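Local coordinates for protein cell-binding factor 2 (Campylobacter jejuni, PDB 3RFW) that probably catalyses cis-trans isomerisation of peptidyl-proline bonds and acts as a SurA-like chaperone, at residues Y107-R112 with F216-Q221. Sequence-based numbering, arbitrary orientation.
Sequences YVKPAR and FDEVKQ
Tyr-107 and Val-219 supply the tight half of this small surface contact, a worked example of an apolar side-chain contact flanked by a looser pair of opposite charges. CG1 of Val-219 comes 3.4 Å from CE1 of Tyr-107, and the same methyl lies 3.8 Å from CZ of that ring. The second methyl meets the ring nearer its root, where CG2 of Val-219 lies 3.9 Å from CD1 of Tyr-107, so the isopropyl group runs along the CD1-CE1 bond, approaching the ring obliquely. Both valine methyls can reach because CG1 stands anti to the backbone N (chi1 174°) while CG2 lies beside it. Phe-99 of helix 93-103 also touches the tyrosine, and Ile-214 touches the valine.

The looser half lies toward solvent. Lys-109 sends its long chain out apart from the ring and valine, until NZ is 4.2 Å from OE2 of Glu-218, beyond salt-bridge length. The other carboxylate oxygen, OE1, accepts a hydrogen bond from the backbone N of Lys-215, which ties Glu-218 back to the residue just ahead of its helix. Backbone bonds from Tyr-107 to Ile-214 and from Lys-109 to Gly-212 pair the start of strand 108-120 with the end of strand 199-213 and the link into helix 216-246, where the PPIC-type isomerase domain joins the helical part of the chaperone. With only 124 Å² buried, the chemistry implies a modest junction: methyl-to-ring packing sets the fit, and the exposed opposite charges probably add a weak, solvent-screened attraction.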
loop_
_atom_site.group_PDB
_atom_site.type_symbol
_atom_site.label_atom_id
_atom_site.label_comp_id
_atom_site.label_asym_id
_atom_site.label_seq_id
_atom_site.Cartn_x
_atom_site.Cartn_y
_atom_site.Cartn_z
ATOM N N TYR A 107 -6.837 -10.918 25.194
ATOM C CA TYR A 107 -5.589 -10.160 25.048
ATOM C C TYR A 107 -4.348 -11.026 25.332
ATOM O O TYR A 107 -3.600 -10.785 26.286
ATOM C CB TYR A 107 -5.603 -8.915 25.943
ATOM C CG TYR A 107 -6.442 -7.800 25.363
ATOM C CD1 TYR A 107 -6.059 -7.176 24.181
ATOM C CD2 TYR A 107 -7.678 -7.453 25.923
ATOM C CE1 TYR A 107 -6.846 -6.196 23.592
ATOM C CE2 TYR A 107 -8.480 -6.465 25.341
ATOM C CZ TYR A 107 -8.055 -5.848 24.164
ATOM O OH TYR A 107 -8.821 -4.890 23.536
ATOM N N VAL A 108 -4.158 -12.043 24.502
ATOM C CA VAL A 108 -3.073 -12.986 24.678
ATOM C C VAL A 108 -2.318 -13.169 23.361
ATOM O O VAL A 108 -2.916 -13.110 22.286
ATOM C CB VAL A 108 -3.606 -14.362 25.139
ATOM C CG1 VAL A 108 -4.096 -14.292 26.547
ATOM C CG2 VAL A 108 -4.713 -14.844 24.228
ATOM N N LYS A 109 -1.025 -13.468 23.442
ATOM C CA LYS A 109 -0.288 -14.001 22.291
ATOM C C LYS A 109 -0.327 -15.519 22.322
ATOM O O LYS A 109 -0.006 -16.130 23.342
ATOM C CB LYS A 109 1.162 -13.525 22.317
ATOM C CG LYS A 109 1.306 -12.052 22.642
ATOM C CD LYS A 109 2.664 -11.499 22.216
ATOM C CE LYS A 109 2.811 -10.038 22.638
ATOM N NZ LYS A 109 2.712 -9.877 24.121
ATOM N N PRO A 110 -0.738 -16.139 21.210
ATOM C CA PRO A 110 -1.006 -17.567 21.204
ATOM C C PRO A 110 0.283 -18.368 21.217
ATOM O O PRO A 110 1.354 -17.833 20.931
ATOM C CB PRO A 110 -1.745 -17.772 19.887
ATOM C CG PRO A 110 -1.215 -16.695 19.009
ATOM C CD PRO A 110 -1.053 -15.513 19.915
ATOM N N ALA A 111 0.190 -19.621 21.634
ATOM C CA ALA A 111 1.369 -20.468 21.773
ATOM C C ALA A 111 1.886 -20.797 20.382
ATOM O O ALA A 111 1.100 -21.047 19.469
ATOM C CB ALA A 111 1.010 -21.735 22.521
ATOM N N ARG A 112 3.200 -20.791 20.210
ATOM C CA ARG A 112 3.784 -21.123 18.917
ATOM C C ARG A 112 4.815 -22.240 19.072
ATOM O O ARG A 112 5.452 -22.379 20.126
ATOM C CB ARG A 112 4.463 -19.895 18.306
ATOM C CG ARG A 112 3.506 -18.846 17.750
ATOM C CD ARG A 112 4.047 -17.418 17.919
ATOM N NE ARG A 112 4.994 -17.015 16.871
ATOM C CZ ARG A 112 6.228 -16.563 17.107
ATOM N NH1 ARG A 112 6.683 -16.494 18.353
ATOM N NH2 ARG A 112 7.013 -16.186 16.103
ATOM N N PHE A 216 -2.238 -4.663 30.455
ATOM C CA PHE A 216 -3.127 -3.524 30.314
ATOM C C PHE A 216 -2.399 -2.318 29.725
ATOM O O PHE A 216 -2.878 -1.696 28.779
ATOM C CB PHE A 216 -3.749 -3.166 31.668
ATOM C CG PHE A 216 -4.680 -1.959 31.630
ATOM C CD1 PHE A 216 -5.798 -1.951 30.805
ATOM C CD2 PHE A 216 -4.478 -0.879 32.488
ATOM C CE1 PHE A 216 -6.692 -0.888 30.819
ATOM C CE2 PHE A 216 -5.355 0.202 32.495
ATOM C CZ PHE A 216 -6.466 0.196 31.648
ATOM N N ASP A 217 -1.219 -2.015 30.252
ATOM C CA ASP A 217 -0.450 -0.875 29.756
ATOM C C ASP A 217 -0.090 -0.949 28.271
ATOM O O ASP A 217 0.093 0.067 27.619
ATOM C CB ASP A 217 0.795 -0.634 30.613
ATOM C CG ASP A 217 0.484 0.183 31.860
ATOM O OD1 ASP A 217 1.219 1.156 32.137
ATOM O OD2 ASP A 217 -0.553 -0.086 32.506
ATOM N N GLU A 218 -0.017 -2.155 27.737
ATOM C CA GLU A 218 0.319 -2.329 26.349
ATOM C C GLU A 218 -0.864 -1.944 25.461
ATOM O O GLU A 218 -0.678 -1.430 24.365
ATOM C CB GLU A 218 0.743 -3.775 26.088
ATOM C CG GLU A 218 1.816 -4.299 27.060
ATOM C CD GLU A 218 2.365 -5.686 26.663
ATOM O OE1 GLU A 218 2.343 -6.603 27.526
ATOM O OE2 GLU A 218 2.787 -5.857 25.485
ATOM N N VAL A 219 -2.081 -2.208 25.925
ATOM C CA VAL A 219 -3.251 -2.110 25.065
ATOM C C VAL A 219 -4.221 -0.985 25.476
ATOM O O VAL A 219 -5.267 -0.822 24.862
ATOM C CB VAL A 219 -4.016 -3.444 25.036
ATOM C CG1 VAL A 219 -5.286 -3.281 24.282
ATOM C CG2 VAL A 219 -3.189 -4.524 24.367
ATOM N N LYS A 220 -3.918 -0.258 26.549
ATOM C CA LYS A 220 -4.939 0.609 27.154
ATOM C C LYS A 220 -5.343 1.787 26.273
ATOM O O LYS A 220 -6.519 2.150 26.231
ATOM C CB LYS A 220 -4.564 1.075 28.569
ATOM C CG LYS A 220 -3.433 2.067 28.613
ATOM C CD LYS A 220 -2.971 2.358 30.042
ATOM C CE LYS A 220 -1.439 2.491 30.086
ATOM N NZ LYS A 220 -0.968 3.747 30.760
ATOM N N GLN A 221 -4.385 2.348 25.538
ATOM C CA GLN A 221 -4.678 3.469 24.642
ATOM C C GLN A 221 -5.559 3.018 23.499
ATOM O O GLN A 221 -6.590 3.624 23.242
ATOM C CB GLN A 221 -3.399 4.118 24.103
ATOM C CG GLN A 221 -2.946 5.362 24.883
ATOM C CD GLN A 221 -4.009 6.443 25.002
ATOM O OE1 GLN A 221 -4.813 6.670 24.088
ATOM N NE2 GLN A 221 -3.999 7.139 26.127
#